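PDB 5TA0: glycoside Hydrolase from Bacteroides uniformis, which probably hydrolyses agarose as a family 86 glycoside hydrolase, holding an agarose oligosaccharide in the cleft of its alpha/beta barrel. Local coordinates for residues L138-P147 against F168-Y179; V200-I208 against I219-I229. All blocks are in the same frame, centred on the assembly; numbering follows the deposited sequence. Where two conformers were deposited one is given.

Contact 1: L138-P147 against F168-Y179. With GAL (beta-D-galactopyranose), chain C; AAL (3,6-anhydro-alpha-L-galactopyranose), chain B.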
loop_
_atom_site.group_PDB
_atom_site.type_symbol
_atom_site.label_atom_id
_atom_site.label_comp_id
_atom_site.label_asym_id
_atom_site.label_seq_id
_atom_site.Cartn_x
_atom_site.Cartn_y
_atom_site.Cartn_z
ATOM N N LEU A 138 -2.201 5.862 13.910
ATOM C CA LEU A 138 -3.292 5.640 14.854
ATOM C C LEU A 138 -4.614 5.541 14.079
ATOM O O LEU A 138 -4.818 6.244 13.108
ATOM C CB LEU A 138 -3.314 6.799 15.861
ATOM C CG LEU A 138 -4.313 6.687 17.019
ATOM C CD1 LEU A 138 -4.110 5.423 17.857
ATOM C CD2 LEU A 138 -4.221 7.910 17.935
ATOM N N CYS A 139 -5.489 4.634 14.515
ATOM C CA CYS A 139 -6.806 4.473 13.913
ATOM C C CYS A 139 -7.756 3.900 14.926
ATOM O O CYS A 139 -7.336 3.157 15.839
ATOM C CB CYS A 139 -6.695 3.538 12.702
ATOM S SG CYS A 139 -8.184 3.358 11.687
ATOM N N ASN A 140 -9.041 4.219 14.780
ATOM C CA ASN A 140 -10.101 3.565 15.556
ATOM C C ASN A 140 -10.647 2.364 14.795
ATOM O O ASN A 140 -11.005 2.477 13.607
ATOM C CB ASN A 140 -11.259 4.530 15.797
ATOM C CG ASN A 140 -10.881 5.663 16.698
ATOM O OD1 ASN A 140 -10.774 5.489 17.913
ATOM N ND2 ASN A 140 -10.596 6.819 16.099
ATOM N N GLN A 141 -10.805 1.236 15.489
ATOM C CA GLN A 141 -11.684 0.178 14.970
ATOM C C GLN A 141 -13.117 0.712 14.876
ATOM O O GLN A 141 -13.480 1.707 15.506
ATOM C CB GLN A 141 -11.624 -1.043 15.866
ATOM C CG GLN A 141 -10.286 -1.743 15.829
ATOM C CD GLN A 141 -10.204 -2.890 16.798
ATOM O OE1 GLN A 141 -11.167 -3.686 16.950
ATOM N NE2 GLN A 141 -9.088 -2.978 17.503
ATOM N N PHE A 142 -13.902 0.089 14.012
ATOM C CA PHE A 142 -15.229 0.571 13.706
ATOM C C PHE A 142 -16.121 0.784 14.939
ATOM O O PHE A 142 -16.798 1.816 15.045
ATOM C CB PHE A 142 -15.936 -0.362 12.723
ATOM C CG PHE A 142 -17.295 0.140 12.318
ATOM C CD1 PHE A 142 -18.461 -0.343 12.928
ATOM C CD2 PHE A 142 -17.417 1.161 11.396
ATOM C CE1 PHE A 142 -19.698 0.170 12.579
ATOM C CE2 PHE A 142 -18.649 1.675 11.056
ATOM C CZ PHE A 142 -19.786 1.164 11.639
ATOM N N SER A 143 -16.113 -0.177 15.859
ATOM C CA SER A 143 -17.033 -0.190 16.999
ATOM C C SER A 143 -16.252 -0.089 18.291
ATOM O O SER A 143 -15.229 -0.739 18.414
ATOM C CB SER A 143 -17.797 -1.508 16.981
ATOM O OG SER A 143 -18.785 -1.532 17.983
ATOM N N PRO A 144 -16.699 0.701 19.278
ATOM C CA PRO A 144 -17.936 1.467 19.285
ATOM C C PRO A 144 -17.772 2.924 18.818
ATOM O O PRO A 144 -18.648 3.743 19.021
ATOM C CB PRO A 144 -18.346 1.374 20.762
ATOM C CG PRO A 144 -17.050 1.366 21.480
ATOM C CD PRO A 144 -16.058 0.666 20.606
ATOM N N PHE A 145 -16.655 3.236 18.164
ATOM C CA PHE A 145 -16.340 4.613 17.727
ATOM C C PHE A 145 -17.390 5.197 16.778
ATOM O O PHE A 145 -17.749 6.374 16.908
ATOM C CB PHE A 145 -14.939 4.636 17.075
ATOM C CG PHE A 145 -14.452 6.015 16.693
ATOM C CD1 PHE A 145 -14.113 6.941 17.657
ATOM C CD2 PHE A 145 -14.340 6.375 15.372
ATOM C CE1 PHE A 145 -13.631 8.197 17.307
ATOM C CE2 PHE A 145 -13.860 7.637 15.021
ATOM C CZ PHE A 145 -13.515 8.545 15.987
ATOM N N TYR A 146 -17.885 4.413 15.816
ATOM C CA TYR A 146 -18.917 4.919 14.905
ATOM C C TYR A 146 -20.236 5.000 15.688
ATOM O O TYR A 146 -20.640 4.020 16.276
ATOM C CB TYR A 146 -19.135 4.046 13.687
ATOM C CG TYR A 146 -19.937 4.723 12.608
ATOM C CD1 TYR A 146 -19.437 5.834 11.943
ATOM C CD2 TYR A 146 -21.209 4.290 12.247
ATOM C CE1 TYR A 146 -20.156 6.459 10.934
ATOM C CE2 TYR A 146 -21.915 4.911 11.223
ATOM C CZ TYR A 146 -21.377 6.000 10.580
ATOM O OH TYR A 146 -22.059 6.644 9.569
ATOM N N PRO A 147 -20.858 6.183 15.728
ATOM C CA PRO A 147 -21.978 6.359 16.665
ATOM C C PRO A 147 -23.297 5.855 16.095
ATOM O O PRO A 147 -24.120 6.639 15.626
ATOM C CB PRO A 147 -21.947 7.867 16.955
ATOM C CG PRO A 147 -21.340 8.474 15.744
ATOM C CD PRO A 147 -20.406 7.466 15.160
ATOM N N PHE A 168 -22.933 15.247 13.283
ATOM C CA PHE A 168 -22.730 13.807 13.501
ATOM C C PHE A 168 -21.265 13.448 13.662
ATOM O O PHE A 168 -20.440 13.728 12.809
ATOM C CB PHE A 168 -23.307 13.051 12.329
ATOM C CG PHE A 168 -23.266 11.572 12.491
ATOM C CD1 PHE A 168 -24.073 10.957 13.428
ATOM C CD2 PHE A 168 -22.444 10.782 11.672
ATOM C CE1 PHE A 168 -24.057 9.594 13.568
ATOM C CE2 PHE A 168 -22.424 9.415 11.825
ATOM C CZ PHE A 168 -23.238 8.825 12.751
ATOM N N GLY A 169 -20.945 12.821 14.790
ATOM C CA GLY A 169 -19.585 12.480 15.148
ATOM C C GLY A 169 -18.866 13.433 16.088
ATOM O O GLY A 169 -17.697 13.215 16.408
ATOM N N THR A 170 -19.522 14.504 16.545
ATOM C CA THR A 170 -18.876 15.464 17.444
ATOM C C THR A 170 -18.292 14.759 18.673
ATOM O O THR A 170 -17.121 14.980 19.004
ATOM C CB THR A 170 -19.840 16.590 17.824
ATOM O OG1 THR A 170 -20.117 17.379 16.643
ATOM C CG2 THR A 170 -19.284 17.467 18.897
ATOM N N ALA A 171 -19.077 13.911 19.326
ATOM C CA ALA A 171 -18.598 13.251 20.544
ATOM C C ALA A 171 -17.481 12.256 20.251
ATOM O O ALA A 171 -16.491 12.191 20.974
ATOM C CB ALA A 171 -19.727 12.579 21.286
ATOM N N SER A 172 -17.620 11.491 19.182
ATOM C CA SER A 172 -16.582 10.574 18.752
ATOM C C SER A 172 -15.298 11.363 18.482
ATOM O O SER A 172 -14.207 10.961 18.922
ATOM C CB SER A 172 -17.000 9.852 17.468
ATOM O OG SER A 172 -18.142 9.026 17.705
ATOM N N GLY A 173 -15.437 12.494 17.789
ATOM C CA GLY A 173 -14.281 13.325 17.491
ATOM C C GLY A 173 -13.598 13.933 18.714
ATOM O O GLY A 173 -12.381 14.013 18.773
ATOM N N GLU A 174 -14.407 14.394 19.647
ATOM C CA GLU A 174 -13.865 14.931 20.886
ATOM C C GLU A 174 -13.115 13.844 21.638
ATOM O O GLU A 174 -12.030 14.087 22.156
ATOM C CB GLU A 174 -14.948 15.546 21.761
ATOM C CG GLU A 174 -14.382 16.093 23.049
ATOM C CD GLU A 174 -15.393 16.729 23.972
ATOM O OE1 GLU A 174 -15.237 16.523 25.192
ATOM O OE2 GLU A 174 -16.271 17.480 23.509
ATOM N N PHE A 175 -13.694 12.641 21.717
ATOM C CA PHE A 175 -12.976 11.532 22.327
ATOM C C PHE A 175 -11.599 11.375 21.660
ATOM O O PHE A 175 -10.570 11.227 22.331
ATOM C CB PHE A 175 -13.787 10.216 22.225
ATOM C CG PHE A 175 -12.929 9.000 22.450
ATOM C CD1 PHE A 175 -12.517 8.634 23.739
ATOM C CD2 PHE A 175 -12.452 8.270 21.380
ATOM C CE1 PHE A 175 -11.636 7.575 23.914
ATOM C CE2 PHE A 175 -11.574 7.223 21.573
ATOM C CZ PHE A 175 -11.186 6.870 22.828
ATOM N N TYR A 176 -11.592 11.317 20.331
ATOM C CA TYR A 176 -10.329 11.050 19.617
ATOM C C TYR A 176 -9.308 12.164 19.851
ATOM O O TYR A 176 -8.128 11.910 20.130
ATOM C CB TYR A 176 -10.631 10.874 18.133
ATOM C CG TYR A 176 -9.596 10.192 17.262
ATOM C CD1 TYR A 176 -8.477 9.501 17.766
ATOM C CD2 TYR A 176 -9.780 10.179 15.881
ATOM C CE1 TYR A 176 -7.604 8.822 16.920
ATOM C CE2 TYR A 176 -8.911 9.491 15.041
ATOM C CZ TYR A 176 -7.819 8.830 15.560
ATOM O OH TYR A 176 -6.932 8.134 14.779
ATOM N N GLY A 177 -9.755 13.411 19.729
ATOM C CA GLY A 177 -8.842 14.548 19.958
ATOM C C GLY A 177 -8.310 14.578 21.388
ATOM O O GLY A 177 -7.117 14.795 21.597
ATOM N N ARG A 178 -9.172 14.346 22.371
ATOM C CA ARG A 178 -8.726 14.346 23.773
ATOM C C ARG A 178 -7.784 13.185 24.031
ATOM O O ARG A 178 -6.787 13.323 24.719
ATOM C CB ARG A 178 -9.889 14.307 24.742
ATOM C CG ARG A 178 -10.698 15.590 24.827
ATOM C CD ARG A 178 -11.765 15.422 25.893
ATOM N NE ARG A 178 -12.502 16.654 26.103
ATOM C CZ ARG A 178 -12.050 17.703 26.772
ATOM N NH1 ARG A 178 -10.882 17.659 27.369
ATOM N NH2 ARG A 178 -12.799 18.807 26.827
ATOM N N TYR A 179 -8.089 12.016 23.476
ATOM C CA TYR A 179 -7.218 10.863 23.658
ATOM C C TYR A 179 -5.793 11.193 23.218
ATOM O O TYR A 179 -4.809 10.914 23.935
ATOM C CB TYR A 179 -7.747 9.661 22.834
ATOM C CG TYR A 179 -6.873 8.437 22.948
ATOM C CD1 TYR A 179 -5.816 8.239 22.069
ATOM C CD2 TYR A 179 -7.081 7.522 23.960
ATOM C CE1 TYR A 179 -4.964 7.151 22.205
ATOM C CE2 TYR A 179 -6.273 6.395 24.086
ATOM C CZ TYR A 179 -5.209 6.224 23.222
ATOM O OH TYR A 179 -4.379 5.140 23.336
HETATM C C1 GAL C . -6.560 -5.508 17.010
HETATM C C2 GAL C . -5.897 -4.945 18.271
HETATM C C3 GAL C . -6.214 -5.781 19.516
HETATM C C4 GAL C . -7.712 -6.037 19.608
HETATM C C5 GAL C . -8.204 -6.649 18.298
HETATM C C6 GAL C . -9.700 -6.953 18.298
HETATM O O2 GAL C . -4.490 -4.908 18.030
HETATM O O3 GAL C . -5.695 -5.141 20.697
HETATM O O4 GAL C . -8.408 -4.794 19.802
HETATM O O5 GAL C . -7.947 -5.742 17.214
HETATM O O6 GAL C . -10.099 -7.496 17.026
HETATM C C1 AAL B . -7.459 -5.164 11.907
HETATM C C2 AAL B . -7.956 -3.915 12.665
HETATM C C3 AAL B . -7.118 -3.626 13.899
HETATM C C4 AAL B . -7.011 -4.876 14.743
HETATM C C5 AAL B . -6.100 -5.689 13.880
HETATM C C6 AAL B . -5.076 -4.677 13.475
HETATM O O2 AAL B . -9.309 -4.086 13.102
HETATM O O3 AAL B . -5.763 -3.420 13.483
HETATM O O4 AAL B . -6.334 -4.554 15.976
HETATM O O5 AAL B . -6.781 -6.139 12.705
#
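Tyr176 meets Leu138, Asn140 and Phe145 where a barrel strand and the loop leaving it pack on the outer helix that follows, a beta-alpha unit of the alpha/beta barrel. Residues 138-140 of the strand and 170-179 of the helix run roughly antiparallel, and Tyr176 spans the gap between them. Its CB touches the rim of the Phe145 ring at CE1, 4.1 Å away. With CG anti to the backbone N (chi1 -162°), the ring extends to the strand: CD2 stays near Phe145 CZ, while Leu138 CD2 lies at the edge of the ring, 3.6 Å from Tyr176 CE1. At the tip, the hydroxyl bonds to Glu199 O, so a tyrosine suits this place: its ring packs against Leu138 and Phe145 and its OH serves a buried carbonyl.

Asn140 sends its amide nitrogen between two rings. ND2 lies over the centres of both, 3.2 Å above the Tyr176 plane and 3.3 Å above the Phe145 plane. The bond from ND2 to Val200 O satisfies this buried nitrogen, and the flat amide fits between the rings. The opposite face of Phe145 receives Ser172 CB in a CH-pi contact.

Farther along, Phe168 points its edge at the face of Tyr146, offset, with planes at 79°, and Pro147 CG rests on Phe168 CZ at 3.6 Å. On the cleft side Gln141 NE2 donates to O4 of a bound galactose. Small enough to fit beside Phe145, Ser172 gives its hydroxyl to the loop: OG donates to Phe145 O at 2.8 Å.

Contact 2: V200-I208 against I219-I229. With AAL (3,6-anhydro-alpha-L-galactopyranose), chain D; GAL (beta-D-galactopyranose), chain E; GAL (beta-D-galactopyranose), chain F; SO4 (sulfate ion), chain G.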
loop_
_atom_site.group_PDB
_atom_site.type_symbol
_atom_site.label_atom_id
_atom_site.label_comp_id
_atom_site.label_asym_id
_atom_site.label_seq_id
_atom_site.Cartn_x
_atom_site.Cartn_y
_atom_site.Cartn_z
ATOM N N VAL A 200 -9.200 8.037 10.524
ATOM C CA VAL A 200 -10.442 8.223 11.288
ATOM C C VAL A 200 -10.976 6.892 11.826
ATOM O O VAL A 200 -11.220 6.725 13.033
ATOM C CB VAL A 200 -11.494 8.972 10.434
ATOM C CG1 VAL A 200 -12.875 8.958 11.086
ATOM C CG2 VAL A 200 -11.021 10.416 10.194
ATOM N N ILE A 201 -11.186 5.950 10.914
ATOM C CA ILE A 201 -11.921 4.719 11.272
ATOM C C ILE A 201 -11.587 3.590 10.317
ATOM O O ILE A 201 -11.525 3.788 9.099
ATOM C CB ILE A 201 -13.443 5.016 11.361
ATOM C CG1 ILE A 201 -14.225 3.861 11.990
ATOM C CG2 ILE A 201 -14.008 5.425 10.006
ATOM C CD1 ILE A 201 -15.658 4.197 12.240
ATOM N N ASN A 202 -11.387 2.395 10.855
ATOM C CA ASN A 202 -10.978 1.247 10.051
ATOM C C ASN A 202 -12.129 0.585 9.282
ATOM O O ASN A 202 -13.132 0.196 9.889
ATOM C CB ASN A 202 -10.351 0.206 10.978
ATOM C CG ASN A 202 -9.721 -0.941 10.239
ATOM O OD1 ASN A 202 -8.727 -0.773 9.550
ATOM N ND2 ASN A 202 -10.290 -2.148 10.396
ATOM N N GLU A 203 -12.009 0.466 7.950
ATOM C CA GLU A 203 -12.927 -0.334 7.113
ATOM C C GLU A 203 -14.410 -0.117 7.443
ATOM O O GLU A 203 -15.167 -1.054 7.720
ATOM C CB GLU A 203 -12.537 -1.811 7.219
ATOM C CG GLU A 203 -11.110 -2.064 6.742
ATOM C CD GLU A 203 -10.716 -3.509 6.598
ATOM O OE1 GLU A 203 -11.386 -4.367 7.194
ATOM O OE2 GLU A 203 -9.677 -3.745 5.923
ATOM N N PRO A 204 -14.857 1.144 7.377
ATOM C CA PRO A 204 -16.197 1.447 7.850
ATOM C C PRO A 204 -17.342 0.936 6.999
ATOM O O PRO A 204 -18.375 0.561 7.559
ATOM C CB PRO A 204 -16.206 2.970 7.945
ATOM C CG PRO A 204 -15.202 3.416 6.905
ATOM C CD PRO A 204 -14.116 2.362 7.008
ATOM N N LEU A 205 -17.203 0.961 5.678
ATOM C CA LEU A 205 -18.266 0.481 4.797
ATOM C C LEU A 205 -18.415 -1.014 4.816
ATOM O O LEU A 205 -19.510 -1.503 4.551
ATOM C CB LEU A 205 -18.156 1.035 3.373
ATOM C CG LEU A 205 -18.342 2.564 3.305
ATOM C CD1 LEU A 205 -18.283 3.013 1.853
ATOM C CD2 LEU A 205 -19.639 3.052 3.951
ATOM N N TRP A 206 -17.373 -1.746 5.190
ATOM C CA TRP A 206 -17.530 -3.159 5.474
ATOM C C TRP A 206 -18.600 -3.351 6.558
ATOM O O TRP A 206 -19.554 -4.121 6.376
ATOM C CB TRP A 206 -16.207 -3.810 5.876
ATOM C CG TRP A 206 -16.379 -5.247 6.260
ATOM C CD1 TRP A 206 -16.331 -5.758 7.505
ATOM C CD2 TRP A 206 -16.694 -6.342 5.385
ATOM N NE1 TRP A 206 -16.593 -7.111 7.479
ATOM C CE2 TRP A 206 -16.835 -7.491 6.193
ATOM C CE3 TRP A 206 -16.917 -6.453 4.007
ATOM C CZ2 TRP A 206 -17.158 -8.755 5.651
ATOM C CZ3 TRP A 206 -17.225 -7.719 3.472
ATOM C CH2 TRP A 206 -17.339 -8.837 4.292
ATOM N N ASP A 207 -18.462 -2.653 7.685
ATOM C CA ASP A 207 -19.465 -2.794 8.754
ATOM C C ASP A 207 -20.810 -2.149 8.418
ATOM O O ASP A 207 -21.861 -2.688 8.786
ATOM C CB ASP A 207 -18.929 -2.225 10.072
ATOM C CG ASP A 207 -18.148 -3.231 10.869
ATOM O OD1 ASP A 207 -18.732 -3.836 11.779
ATOM O OD2 ASP A 207 -16.968 -3.411 10.637
ATOM N N ILE A 208 -20.807 -0.994 7.777
ATOM C CA ILE A 208 -22.043 -0.250 7.500
ATOM C C ILE A 208 -22.886 -0.912 6.417
ATOM O O ILE A 208 -24.124 -0.916 6.522
ATOM C CB ILE A 208 -21.735 1.224 7.124
ATOM C CG1 ILE A 208 -21.331 1.966 8.378
ATOM C CG2 ILE A 208 -22.878 1.928 6.389
ATOM C CD1 ILE A 208 -20.667 3.302 8.115
ATOM N N ILE A 219 -24.267 5.890 3.430
ATOM C CA ILE A 219 -22.862 5.904 3.040
ATOM C C ILE A 219 -22.319 7.332 3.125
ATOM O O ILE A 219 -21.208 7.552 3.673
ATOM C CB ILE A 219 -22.721 5.335 1.615
ATOM C CG1 ILE A 219 -23.024 3.838 1.618
ATOM C CG2 ILE A 219 -21.351 5.628 1.024
ATOM C CD1 ILE A 219 -23.190 3.235 0.242
ATOM N N THR A 220 -23.038 8.328 2.616
ATOM C CA THR A 220 -22.527 9.685 2.673
ATOM C C THR A 220 -22.441 10.256 4.102
ATOM O O THR A 220 -21.611 11.130 4.378
ATOM C CB THR A 220 -23.247 10.641 1.721
ATOM O OG1 THR A 220 -24.617 10.792 2.077
ATOM C CG2 THR A 220 -23.156 10.174 0.287
ATOM N N LYS A 221 -23.288 9.776 5.010
ATOM C CA LYS A 221 -23.181 10.167 6.405
ATOM C C LYS A 221 -21.802 9.800 6.980
ATOM O O LYS A 221 -21.232 10.572 7.749
ATOM C CB LYS A 221 -24.295 9.518 7.213
ATOM C CG LYS A 221 -24.423 9.994 8.643
ATOM C CD LYS A 221 -25.546 9.242 9.356
ATOM C CE LYS A 221 -25.931 9.886 10.660
ATOM N NZ LYS A 221 -26.756 8.966 11.510
ATOM N N LEU A 222 -21.288 8.631 6.627
ATOM C CA LEU A 222 -19.945 8.234 7.043
ATOM C C LEU A 222 -18.893 9.193 6.487
ATOM O O LEU A 222 -17.935 9.576 7.175
ATOM C CB LEU A 222 -19.648 6.821 6.579
ATOM C CG LEU A 222 -18.168 6.459 6.607
ATOM C CD1 LEU A 222 -17.715 6.170 8.029
ATOM C CD2 LEU A 222 -17.931 5.288 5.683
ATOM N N PHE A 223 -19.080 9.627 5.241
ATOM C CA PHE A 223 -18.134 10.600 4.676
ATOM C C PHE A 223 -18.176 11.944 5.406
ATOM O O PHE A 223 -17.120 12.529 5.707
ATOM C CB PHE A 223 -18.348 10.704 3.157
ATOM C CG PHE A 223 -18.198 9.407 2.437
ATOM C CD1 PHE A 223 -17.370 8.383 2.916
ATOM C CD2 PHE A 223 -18.886 9.171 1.248
ATOM C CE1 PHE A 223 -17.233 7.204 2.239
ATOM C CE2 PHE A 223 -18.746 7.985 0.563
ATOM C CZ PHE A 223 -17.913 6.987 1.060
ATOM N N GLU A 224 -19.396 12.435 5.698
ATOM C CA GLU A 224 -19.574 13.664 6.485
ATOM C C GLU A 224 -18.873 13.509 7.833
ATOM O O GLU A 224 -18.169 14.419 8.275
ATOM C CB GLU A 224 -21.069 14.025 6.735
ATOM C CG GLU A 224 -21.818 14.693 5.569
ATOM C CD GLU A 224 -23.289 15.067 5.844
ATOM O OE1 GLU A 224 -23.672 15.268 7.017
ATOM O OE2 GLU A 224 -24.030 15.097 4.853
ATOM N N PHE A 225 -19.071 12.351 8.477
ATOM C CA PHE A 225 -18.430 12.032 9.764
ATOM C C PHE A 225 -16.920 12.267 9.722
ATOM O O PHE A 225 -16.353 12.773 10.677
ATOM C CB PHE A 225 -18.803 10.586 10.101
ATOM C CG PHE A 225 -18.113 9.962 11.288
ATOM C CD1 PHE A 225 -18.657 10.090 12.555
ATOM C CD2 PHE A 225 -17.028 9.122 11.127
ATOM C CE1 PHE A 225 -18.081 9.458 13.638
ATOM C CE2 PHE A 225 -16.471 8.478 12.206
ATOM C CZ PHE A 225 -16.997 8.642 13.461
ATOM N N HIS A 226 -16.272 11.943 8.614
ATOM C CA HIS A 226 -14.843 12.165 8.506
ATOM C C HIS A 226 -14.452 13.645 8.652
ATOM O O HIS A 226 -13.471 13.954 9.313
ATOM C CB HIS A 226 -14.279 11.614 7.192
ATOM C CG HIS A 226 -14.024 10.137 7.222
ATOM N ND1 HIS A 226 -15.017 9.188 7.247
ATOM C CD2 HIS A 226 -12.861 9.449 7.259
ATOM C CE1 HIS A 226 -14.476 7.982 7.310
ATOM N NE2 HIS A 226 -13.167 8.109 7.294
ATOM N N SER A 227 -15.194 14.552 8.034
ATOM C CA SER A 227 -14.898 15.989 8.195
ATOM C C SER A 227 -15.043 16.413 9.650
ATOM O O SER A 227 -14.218 17.144 10.177
ATOM C CB SER A 227 -15.821 16.819 7.330
ATOM O OG SER A 227 -15.569 16.590 5.945
ATOM N N THR A 228 -16.091 15.912 10.305
ATOM C CA THR A 228 -16.319 16.262 11.704
ATOM C C THR A 228 -15.218 15.707 12.606
ATOM O O THR A 228 -14.723 16.403 13.499
ATOM C CB THR A 228 -17.711 15.804 12.114
ATOM O OG1 THR A 228 -18.665 16.541 11.313
ATOM C CG2 THR A 228 -17.984 16.063 13.611
ATOM N N ILE A 229 -14.791 14.467 12.374
ATOM C CA ILE A 229 -13.695 13.905 13.157
ATOM C C ILE A 229 -12.407 14.711 12.961
ATOM O O ILE A 229 -11.723 15.042 13.931
ATOM C CB ILE A 229 -13.447 12.405 12.874
ATOM C CG1 ILE A 229 -14.695 11.566 13.187
ATOM C CG2 ILE A 229 -12.255 11.896 13.668
ATOM C CD1 ILE A 229 -15.257 11.663 14.587
HETATM C C1 AAL D . -13.471 -10.104 5.648
HETATM C C2 AAL D . -13.117 -10.483 7.086
HETATM C C3 AAL D . -12.658 -9.238 7.801
HETATM C C4 AAL D . -11.449 -8.644 7.133
HETATM C C5 AAL D . -12.119 -8.079 5.913
HETATM C C6 AAL D . -13.314 -7.380 6.516
HETATM O O2 AAL D . -12.073 -11.466 7.116
HETATM O O3 AAL D . -13.663 -8.218 7.640
HETATM O O4 AAL D . -10.975 -7.581 7.928
HETATM O O5 AAL D . -12.512 -9.184 5.097
HETATM C C1 GAL E . -9.636 -7.778 8.390
HETATM C C2 GAL E . -9.385 -6.555 9.257
HETATM C C3 GAL E . -8.229 -6.706 10.231
HETATM C C4 GAL E . -8.083 -8.123 10.775
HETATM C C5 GAL E . -8.213 -9.174 9.707
HETATM C C6 GAL E . -8.111 -10.629 10.203
HETATM O O2 GAL E . -9.089 -5.440 8.429
HETATM O O3 GAL E . -8.577 -5.805 11.293
HETATM O O4 GAL E . -9.104 -8.318 11.770
HETATM O O5 GAL E . -9.509 -8.991 9.138
HETATM O O6 GAL E . -6.832 -10.945 10.780
HETATM C C1 GAL F . -15.727 -13.039 2.438
HETATM C C2 GAL F . -14.776 -12.844 3.600
HETATM C C3 GAL F . -14.556 -11.365 3.900
HETATM C C4 GAL F . -14.205 -10.604 2.628
HETATM C C5 GAL F . -15.260 -10.874 1.565
HETATM C C6 GAL F . -14.998 -10.086 0.296
HETATM O O1 GAL F . -15.843 -14.426 2.069
HETATM O O2 GAL F . -15.291 -13.450 4.784
HETATM O O3 GAL F . -13.525 -11.315 4.891
HETATM O O4 GAL F . -12.924 -11.013 2.125
HETATM O O5 GAL F . -15.265 -12.286 1.305
HETATM O O6 GAL F . -16.029 -10.340 -0.659
HETATM S S SO4 G . -28.086 6.342 9.564
HETATM O O1 SO4 G . -26.636 6.162 9.948
HETATM O O2 SO4 G . -28.193 6.254 8.068
HETATM O O3 SO4 G . -28.942 5.287 10.199
HETATM O O4 SO4 G . -28.616 7.708 9.915
HETATM O O HOH W 1 -10.954 6.356 8.012
#
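This is a buried, almost wholly apolar packing contact in the alpha/beta barrel, joining the loop and short helix after strand 197-199 to the outer helix 219-236. Residues 204-208 and 219-229 run at 142° to each other, with axes 10.8 Å apart at their closest, and no direct hydrogen bond crosses between the segments.

Leu222 is central at the short-helix end. In one of its two conformers, its CD1 lies by Pro204 CB and its CD2 meets Pro204 CG, both at 3.5 Å, while its CB receives Ile208 CD1. Leu205 crosses Ile219 at about a right angle and reaches the Phe223 ring with CD1. Leucine suits position 222 because its branched end reaches Pro204 and Leu205 at once.

Val200 packs at the other end. Because CG1 is anti to the backbone N (chi1 169°), it lies over one face of the His226 imidazole, 4.0 Å from the ring centroid, and also touches Phe225 CE2 and Ile229 CG1. Ile201 CG2 comes obliquely to His226 CE1, 3.7 Å away.

The cleft side of segment 200-208 meets the sugar. From the short helix, Trp206 lays a face against the anhydrogalactose of chain D, whose C6 is 3.4 Å above the ring plane, and Glu203 OE1 comes within 2.8 Å of O2 of the chain E galactose.

Histidine suits its buried place because both ring nitrogens have partners. Leu222 O lies in the imidazole plane and accepts from ND1; ND1 and His226 N reach it from opposite faces of its carbonyl plane. Across the imidazole, NE2 bonds to a water 2.9 Å away, and this water accepts from Ile201 N, bridging helix and loop.

Strand 134-140 leads into contact 1, where helix 170-183 folds back on it and closes a long loop containing no regular structure between the two segments. Beyond that helix the chain enters the barrel again as strand 197-199, and contact 2 closes a second, shorter loop when helix 219-236 returns over the segment 200-208. The two closures follow one another in series, neither enclosing nor crossing the other. In space they join side by side, their centres about 11 Å apart: Asn140 O probably accepts from Asn202 N, tying the end of strand 134-140 to the loop after strand 197-199, while Ile229 CD1 packs against Gly169 and Gly173, setting the two outer helices together.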